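Local structure of putative phage endolysin (Salmonella enterica subsp. enterica serovar Typhimurium, 4EVX) at residues Glu45-Ile50 with Glu56-Asp61; Ile68-Cys73 with Thr85-Met90. The protein probably hydrolyses the beta-1,4 linkages of peptidoglycan as a phage-type lysozyme of glycosyl hydrolase family 24. All blocks are in the same frame, centred on the assembly; numbering follows the deposited sequence.

Interaction 1 of 2, residues Glu45-Ile50 with Glu56-Asp61; sequences ETLTFI and EAFLLD
Phe58 reaches out from the first turns of helix 52-73 and sets its ring among three side chains of the loop that precedes the helix, with CZ facing Glu45 and Leu47 and CD2 facing Ile50. Its CG stands anti to the carbonyl carbon (chi1 -78°), which carries the ring away from the helix and toward residues 45-50. Two aliphatic groups approach at the ring edge, near its plane: Ile50 brings CD1 to 4.1 Å from Phe58 CD2, and Leu47 places CD2 at 4.4 Å from Phe58 CZ. The third neighbour is polar. Glu45, extended beyond CG, runs head-on against the direction of Phe58 and brings OE2 to 4.0 Å from Phe58 CZ, its carboxylate plane steeply turned against the ring at 82°. The other oxygen of this carboxylate, OE1, accepts a hydrogen bond from the backbone N of Thr42, which anchors the acid within its own loop. His39 stacks on the ring of Phe58, while Leu47 and Ile50 also rest on Ile35 of strand 34-35. The burial is modest, 126 Å² over both sides, and nearly all the helix contributes to it is this one aromatic ring. A loop running from a small antiparallel hairpin into a long helix, and clasped back onto that helix by an aromatic side chain, is consistent with the small beta region of a phage-type lysozyme fold.

Interaction 2 of 2, residues Ile68-Cys73 with Thr85-Met90; sequences ILLQNC and TLIALM
This is a buried, wholly apolar helix-helix contact between the C-terminal part of helix 52-73 and the middle of helix 80-94, two helices that follow one another in the chain. Leu70 is its centre: with CG anti to the backbone N (chi1 -176°), the side chain extends toward the second helix and divides its two methyls between different partners. CD2 meets Ile87, lying 3.9 Å from Ile87 CG1, and also approaches Leu86, with Leu70 CD2 and Leu86 CB 4.3 Å apart. The other branch turns to selenomethionine Met90, where Leu70 CD1 is 4.1 Å from Met90 CE. That methyl is brought round by a bend at the end of the Met90 chain, chi3 being -75°. Leu86, Ile87 and Met90 thus offer one face of their helix, one turn long, to a single leucine. The local axes pass 11.3 Å apart at an angle of 114°, so the helices meet at a wide angle and the contact stays short. Ile87 also packs on Leu63 and Asp67 farther back along helix 52-73. Leu70 and Met90 both touch Leu69 of the second subunit, and Cys73 forms a disulfide with Cys66 of that same subunit. Two consecutive helices joined by a short loop are thus packed at a wide angle, as part of the helical portion of the phage lysozyme fold, next to an intersubunit interface.

How the interactions relate
Helix 52-73 is common to both contacts: interaction 1 takes its N-terminal turns and interaction 2 its C-terminal ones. Their centres are about 21 Å apart and lie on opposite sides of the chain's centre, and the nearest atoms remain about 7 Å from each other, so the two do not touch. They follow in series along the chain. Interaction 1 ties the start of the helix to the loop that follows strand 39-40 without involving another chain of the assembly, whereas interaction 2 joins its end to helix 80-94 beside neighbouring subunits. One long helix thus links the small beta region to the helical, subunit-contacting part of the protein.

Interaction 1 of 2, residues Glu45-Ile50 with Glu56-Asp61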
ATOM      1  N   GLU A  45     -29.174 -12.550  -4.081  1.00 52.27           N
ATOM      2  CA  GLU A  45     -29.446 -12.769  -2.663  1.00 50.44           C
ATOM      3  C   GLU A  45     -30.703 -12.071  -2.173  1.00 55.04           C
ATOM      4  O   GLU A  45     -30.926 -10.884  -2.410  1.00 54.62           O
ATOM      5  CB  GLU A  45     -28.265 -12.422  -1.766  1.00 49.57           C
ATOM      6  CG  GLU A  45     -27.480 -13.685  -1.515  1.00 53.01           C
ATOM      7  CD  GLU A  45     -26.167 -13.508  -0.794  1.00 54.99           C
ATOM      8  OE1 GLU A  45     -25.299 -12.752  -1.290  1.00 53.65           O
ATOM      9  OE2 GLU A  45     -25.996 -14.167   0.255  1.00 52.43           O
ATOM     10  N   THR A  46     -31.527 -12.843  -1.492  1.00 50.77           N
ATOM     11  CA  THR A  46     -32.821 -12.374  -1.043  1.00 51.47           C
ATOM     12  C   THR A  46     -32.842 -11.836   0.373  1.00 54.21           C
ATOM     13  O   THR A  46     -33.852 -11.249   0.751  1.00 56.50           O
ATOM     14  CB  THR A  46     -33.793 -13.534  -1.122  1.00 59.98           C
ATOM     15  OG1 THR A  46     -33.347 -14.545  -0.210  1.00 54.91           O
ATOM     16  CG2 THR A  46     -33.896 -14.095  -2.522  1.00 64.47           C
ATOM     17  N   LEU A  47     -31.811 -12.080   1.182  1.00 48.61           N
ATOM     18  CA  LEU A  47     -31.841 -11.660   2.575  1.00 47.90           C
ATOM     19  C   LEU A  47     -31.872 -10.141   2.718  1.00 46.28           C
ATOM     20  O   LEU A  47     -31.380  -9.413   1.863  1.00 47.35           O
ATOM     21  CB  LEU A  47     -30.641 -12.228   3.361  1.00 48.62           C
ATOM     22  CG  LEU A  47     -29.263 -11.683   2.968  1.00 51.56           C
ATOM     23  CD1 LEU A  47     -28.938 -10.381   3.679  1.00 51.85           C
ATOM     24  CD2 LEU A  47     -28.160 -12.687   3.237  1.00 56.17           C
ATOM     25  N   THR A  48     -32.486  -9.686   3.778  1.00 41.48           N
ATOM     26  CA  THR A  48     -32.534  -8.278   4.151  1.00 40.49           C
ATOM     27  C   THR A  48     -31.808  -8.077   5.470  1.00 40.51           C
ATOM     28  O   THR A  48     -31.211  -7.024   5.673  1.00 37.41           O
ATOM     29  CB  THR A  48     -33.974  -7.790   4.200  1.00 48.68           C
ATOM     30  OG1 THR A  48     -34.532  -8.008   2.911  1.00 51.30           O
ATOM     31  CG2 THR A  48     -34.084  -6.326   4.579  1.00 44.46           C
ATOM     32  N   PHE A  49     -31.975  -9.010   6.406  1.00 38.87           N
ATOM     33  CA  PHE A  49     -31.356  -8.949   7.713  1.00 37.15           C
ATOM     34  C   PHE A  49     -30.462 -10.168   7.932  1.00 38.64           C
ATOM     35  O   PHE A  49     -30.771 -11.270   7.452  1.00 39.03           O
ATOM     36  CB  PHE A  49     -32.416  -8.877   8.836  1.00 39.90           C
ATOM     37  CG  PHE A  49     -33.346  -7.679   8.766  1.00 43.13           C
ATOM     38  CD1 PHE A  49     -33.041  -6.500   9.435  1.00 47.70           C
ATOM     39  CD2 PHE A  49     -34.555  -7.759   8.093  1.00 48.77           C
ATOM     40  CE1 PHE A  49     -33.898  -5.397   9.367  1.00 50.50           C
ATOM     41  CE2 PHE A  49     -35.420  -6.660   8.034  1.00 53.56           C
ATOM     42  CZ  PHE A  49     -35.068  -5.478   8.642  1.00 52.05           C
ATOM     43  N   ILE A  50     -29.437  -9.996   8.753  1.00 34.90           N
ATOM     44  CA  ILE A  50     -28.574 -11.073   9.218  1.00 32.95           C
ATOM     45  C   ILE A  50     -28.286 -10.899  10.677  1.00 36.02           C
ATOM     46  O   ILE A  50     -28.536  -9.821  11.238  1.00 39.73           O
ATOM     47  CB  ILE A  50     -27.244 -11.200   8.432  1.00 33.81           C
ATOM     48  CG1 ILE A  50     -26.348  -9.915   8.561  1.00 32.42           C
ATOM     49  CG2 ILE A  50     -27.485 -11.643   7.007  1.00 33.55           C
ATOM     50  CD1 ILE A  50     -25.045  -9.974   7.921  1.00 34.36           C
ATOM     51  N   GLU A  56     -20.140 -12.047  10.910  1.00 27.21           N
ATOM     52  CA  GLU A  56     -18.754 -12.472  11.166  1.00 26.28           C
ATOM     53  C   GLU A  56     -18.307 -13.454  10.099  1.00 26.06           C
ATOM     54  O   GLU A  56     -17.217 -13.337   9.571  1.00 26.48           O
ATOM     55  CB  GLU A  56     -18.621 -13.151  12.525  1.00 28.78           C
ATOM     56  CG  GLU A  56     -17.195 -13.390  12.990  1.00 33.51           C
ATOM     57  CD  GLU A  56     -16.499 -12.128  13.480  1.00 53.02           C
ATOM     58  OE1 GLU A  56     -17.196 -11.126  13.756  1.00 44.33           O
ATOM     59  OE2 GLU A  56     -15.260 -12.164  13.639  1.00 52.63           O
ATOM     60  N   ALA A  57     -19.151 -14.434   9.736  1.00 26.52           N
ATOM     61  CA  ALA A  57     -18.802 -15.392   8.701  1.00 24.26           C
ATOM     62  C   ALA A  57     -18.574 -14.723   7.354  1.00 26.48           C
ATOM     63  O   ALA A  57     -17.640 -15.061   6.636  1.00 23.64           O
ATOM     64  CB  ALA A  57     -19.896 -16.425   8.542  1.00 26.21           C
ATOM     65  N   PHE A  58     -19.389 -13.741   6.999  1.00 23.93           N
ATOM     66  CA  PHE A  58     -19.138 -13.016   5.747  1.00 22.49           C
ATOM     67  C   PHE A  58     -17.823 -12.237   5.768  1.00 24.17           C
ATOM     68  O   PHE A  58     -17.139 -12.175   4.732  1.00 24.71           O
ATOM     69  CB  PHE A  58     -20.264 -12.024   5.437  1.00 24.06           C
ATOM     70  CG  PHE A  58     -21.534 -12.594   4.871  1.00 23.10           C
ATOM     71  CD1 PHE A  58     -21.497 -13.517   3.840  1.00 24.69           C
ATOM     72  CD2 PHE A  58     -22.759 -12.044   5.210  1.00 28.08           C
ATOM     73  CE1 PHE A  58     -22.679 -13.979   3.246  1.00 25.18           C
ATOM     74  CE2 PHE A  58     -23.927 -12.436   4.565  1.00 29.12           C
ATOM     75  CZ  PHE A  58     -23.876 -13.436   3.604  1.00 26.98           C
ATOM     76  N   LEU A  59     -17.433 -11.693   6.930  1.00 22.34           N
ATOM     77  CA  LEU A  59     -16.157 -10.982   7.039  1.00 22.81           C
ATOM     78  C   LEU A  59     -15.014 -11.973   6.821  1.00 23.20           C
ATOM     79  O   LEU A  59     -14.144 -11.718   6.000  1.00 23.91           O
ATOM     80  CB  LEU A  59     -16.007 -10.305   8.375  1.00 23.57           C
ATOM     81  CG  LEU A  59     -14.642  -9.642   8.608  1.00 25.08           C
ATOM     82  CD1 LEU A  59     -14.376  -8.542   7.615  1.00 26.38           C
ATOM     83  CD2 LEU A  59     -14.577  -9.022   9.963  1.00 27.90           C
ATOM     84  N   LEU A  60     -15.061 -13.135   7.476  1.00 22.34           N
ATOM     85  CA  LEU A  60     -14.010 -14.142   7.257  1.00 21.40           C
ATOM     86  C   LEU A  60     -14.015 -14.592   5.835  1.00 25.31           C
ATOM     87  O   LEU A  60     -12.946 -14.827   5.284  1.00 23.42           O
ATOM     88  CB  LEU A  60     -14.217 -15.339   8.217  1.00 22.70           C
ATOM     89  CG  LEU A  60     -14.085 -15.054   9.667  1.00 29.64           C
ATOM     90  CD1 LEU A  60     -14.209 -16.332  10.481  1.00 35.74           C
ATOM     91  CD2 LEU A  60     -12.721 -14.392   9.990  1.00 38.02           C
ATOM     92  N   ASP A  61     -15.198 -14.758   5.199  1.00 21.35           N
ATOM     93  CA  ASP A  61     -15.261 -15.178   3.791  1.00 22.83           C
ATOM     94  C   ASP A  61     -14.538 -14.154   2.886  1.00 26.97           C
ATOM     95  O   ASP A  61     -13.651 -14.540   2.080  1.00 25.41           O
ATOM     96  CB  ASP A  61     -16.742 -15.361   3.426  1.00 23.57           C
ATOM     97  CG  ASP A  61     -17.063 -15.828   2.019  1.00 32.95           C
ATOM     98  OD1 ASP A  61     -16.148 -16.182   1.302  1.00 32.53           O
ATOM     99  OD2 ASP A  61     -18.223 -15.765   1.652  1.00 36.53           O
TER

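Interaction 2 of 2, residues Ile68-Cys73 with Thr85-Met90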
ATOM      1  N   ILE A  68      -6.650 -15.620  -0.829  1.00 19.34           N
ATOM      2  CA  ILE A  68      -6.374 -16.610  -1.860  1.00 20.59           C
ATOM      3  C   ILE A  68      -5.965 -15.929  -3.182  1.00 21.77           C
ATOM      4  O   ILE A  68      -5.028 -16.348  -3.887  1.00 23.91           O
ATOM      5  CB  ILE A  68      -7.607 -17.545  -2.029  1.00 23.55           C
ATOM      6  CG1 ILE A  68      -7.660 -18.470  -0.824  1.00 25.77           C
ATOM      7  CG2 ILE A  68      -7.479 -18.354  -3.315  1.00 26.54           C
ATOM      8  CD1 ILE A  68      -9.013 -19.108  -0.618  1.00 30.87           C
ATOM      9  N   LEU A  69      -6.662 -14.808  -3.508  1.00 23.80           N
ATOM     10  CA  LEU A  69      -6.349 -14.100  -4.736  1.00 22.14           C
ATOM     11  C   LEU A  69      -5.071 -13.304  -4.591  1.00 24.84           C
ATOM     12  O   LEU A  69      -4.376 -13.098  -5.599  1.00 24.44           O
ATOM     13  CB  LEU A  69      -7.542 -13.205  -5.110  1.00 23.40           C
ATOM     14  CG  LEU A  69      -8.825 -13.958  -5.463  1.00 25.18           C
ATOM     15  CD1 LEU A  69      -9.963 -12.986  -5.802  1.00 27.52           C
ATOM     16  CD2 LEU A  69      -8.609 -14.930  -6.653  1.00 27.95           C
ATOM     17  N   LEU A  70      -4.696 -12.915  -3.380  1.00 24.36           N
ATOM     18  CA  LEU A  70      -3.428 -12.168  -3.201  1.00 26.52           C
ATOM     19  C   LEU A  70      -2.302 -13.073  -3.466  1.00 33.00           C
ATOM     20  O   LEU A  70      -1.317 -12.736  -4.161  1.00 28.62           O
ATOM     21  CB  LEU A  70      -3.374 -11.614  -1.756  1.00 27.48           C
ATOM     22  CG  LEU A  70      -2.240 -10.757  -1.351  1.00 35.90           C
ATOM     23  CD1 LEU A  70      -2.263  -9.458  -2.101  1.00 39.33           C
ATOM     24  CD2 LEU A  70      -2.371 -10.438   0.090  1.00 35.04           C
ATOM     25  N   GLN A  71      -2.443 -14.290  -2.955  1.00 35.67           N
ATOM     26  CA  GLN A  71      -1.442 -15.337  -3.113  1.00 37.73           C
ATOM     27  C   GLN A  71      -1.136 -15.496  -4.515  1.00 43.80           C
ATOM     28  O   GLN A  71       0.020 -15.631  -4.918  1.00 43.54           O
ATOM     29  CB  GLN A  71      -1.966 -16.730  -2.564  1.00 41.20           C
ATOM     30  CG  GLN A  71      -0.892 -17.853  -2.537  1.00 76.97           C
ATOM     31  CD  GLN A  71      -0.336 -18.196  -1.168  1.00 96.26           C
ATOM     32  OE1 GLN A  71       0.890 -18.163  -0.952  1.00 89.19           O
ATOM     33  NE2 GLN A  71      -1.215 -18.573  -0.224  1.00 78.13           N
ATOM     34  N   ASN A  72      -2.160 -15.448  -5.332  1.00 42.38           N
ATOM     35  CA  ASN A  72      -1.886 -15.639  -6.732  1.00 38.59           C
ATOM     36  C   ASN A  72      -1.280 -14.447  -7.444  1.00 41.57           C
ATOM     37  O   ASN A  72      -0.685 -14.733  -8.455  1.00 36.38           O
ATOM     38  CB  ASN A  72      -3.130 -16.154  -7.462  1.00 41.55           C
ATOM     39  CG  ASN A  72      -2.793 -17.025  -8.709  1.00 37.63           C
ATOM     40  OD1 ASN A  72      -1.757 -17.680  -8.838  1.00 38.81           O
ATOM     41  ND2 ASN A  72      -3.503 -16.837  -9.745  1.00 34.37           N
ATOM     42  N   CYS A  73      -1.424 -13.142  -6.976  1.00 35.06           N
ATOM     43  CA  CYS A  73      -0.787 -11.850  -7.429  1.00 32.55           C
ATOM     44  C   CYS A  73       0.667 -11.679  -6.891  1.00 39.54           C
ATOM     45  O   CYS A  73       1.534 -11.037  -7.543  1.00 39.54           O
ATOM     46  CB  CYS A  73      -1.681 -10.663  -6.968  1.00 28.34           C
ATOM     47  SG  CYS A  73      -0.925  -8.975  -6.997  1.00 32.64           S
ATOM     48  N   THR A  85      -1.463  -7.019   6.357  1.00 19.92           N
ATOM     49  CA  THR A  85      -1.519  -5.562   6.189  1.00 20.11           C
ATOM     50  C   THR A  85      -2.019  -5.154   4.811  1.00 22.08           C
ATOM     51  O   THR A  85      -2.788  -4.177   4.680  1.00 22.12           O
ATOM     52  CB  THR A  85      -0.194  -4.896   6.468  1.00 21.42           C
ATOM     53  OG1 THR A  85       0.825  -5.291   5.559  1.00 24.80           O
ATOM     54  CG2 THR A  85       0.234  -5.041   7.945  1.00 25.62           C
ATOM     55  N   LEU A  86      -1.654  -5.894   3.810  1.00 20.78           N
ATOM     56  CA  LEU A  86      -2.144  -5.623   2.454  1.00 20.99           C
ATOM     57  C   LEU A  86      -3.643  -5.859   2.385  1.00 24.48           C
ATOM     58  O   LEU A  86      -4.381  -5.043   1.840  1.00 23.01           O
ATOM     59  CB  LEU A  86      -1.452  -6.446   1.378  1.00 21.84           C
ATOM     60  CG  LEU A  86      -0.073  -6.006   0.973  1.00 29.68           C
ATOM     61  CD1 LEU A  86       0.574  -7.077   0.151  1.00 32.17           C
ATOM     62  CD2 LEU A  86      -0.157  -4.702   0.154  1.00 29.95           C
ATOM     63  N   ILE A  87      -4.111  -6.916   2.959  1.00 22.91           N
ATOM     64  CA  ILE A  87      -5.534  -7.186   3.026  1.00 21.93           C
ATOM     65  C   ILE A  87      -6.274  -6.082   3.806  1.00 23.43           C
ATOM     66  O   ILE A  87      -7.324  -5.622   3.341  1.00 23.68           O
ATOM     67  CB  ILE A  87      -5.768  -8.574   3.613  1.00 23.31           C
ATOM     68  CG1 ILE A  87      -5.222  -9.604   2.600  1.00 26.37           C
ATOM     69  CG2 ILE A  87      -7.255  -8.798   3.910  1.00 23.21           C
ATOM     70  CD1 ILE A  87      -5.221 -10.913   3.084  1.00 33.29           C
ATOM     71  N   ALA A  88      -5.757  -5.628   4.964  1.00 20.57           N
ATOM     72  CA  ALA A  88      -6.427  -4.580   5.712  1.00 21.63           C
ATOM     73  C   ALA A  88      -6.434  -3.297   4.894  1.00 23.17           C
ATOM     74  O   ALA A  88      -7.430  -2.572   4.845  1.00 22.49           O
ATOM     75  CB  ALA A  88      -5.726  -4.363   7.025  1.00 22.37           C
ATOM     76  N   LEU A  89      -5.324  -2.980   4.234  1.00 22.12           N
ATOM     77  CA  LEU A  89      -5.273  -1.799   3.364  1.00 22.67           C
ATOM     78  C   LEU A  89      -6.337  -1.854   2.268  1.00 24.10           C
ATOM     79  O   LEU A  89      -7.097  -0.896   2.080  1.00 24.88           O
ATOM     80  CB  LEU A  89      -3.889  -1.643   2.734  1.00 22.80           C
ATOM     81  CG  LEU A  89      -3.777  -0.474   1.722  1.00 29.79           C
ATOM     82  CD1 LEU A  89      -3.880   0.896   2.422  1.00 31.13           C
ATOM     83  CD2 LEU A  89      -2.501  -0.542   0.905  1.00 33.24           C
HETATM   84  N   MSE A  90      -6.376  -2.974   1.543  1.00 21.60           N
HETATM   85  CA  MSE A  90      -7.409  -3.081   0.490  1.00 22.31           C
HETATM   86  C   MSE A  90      -8.825  -2.946   1.098  1.00 25.06           C
HETATM   87  O   MSE A  90      -9.713  -2.298   0.512  1.00 26.32           O
HETATM   88  CB  MSE A  90      -7.239  -4.388  -0.262  1.00 23.57           C
HETATM   89  CG  MSE A  90      -6.053  -4.402  -1.161  1.00 26.42           C
HETATM   90 SE   MSE A  90      -5.991  -6.025  -2.221  0.70 26.24          SE
HETATM   91  CE  MSE A  90      -5.453  -7.082  -0.952  1.00 29.31           C
TER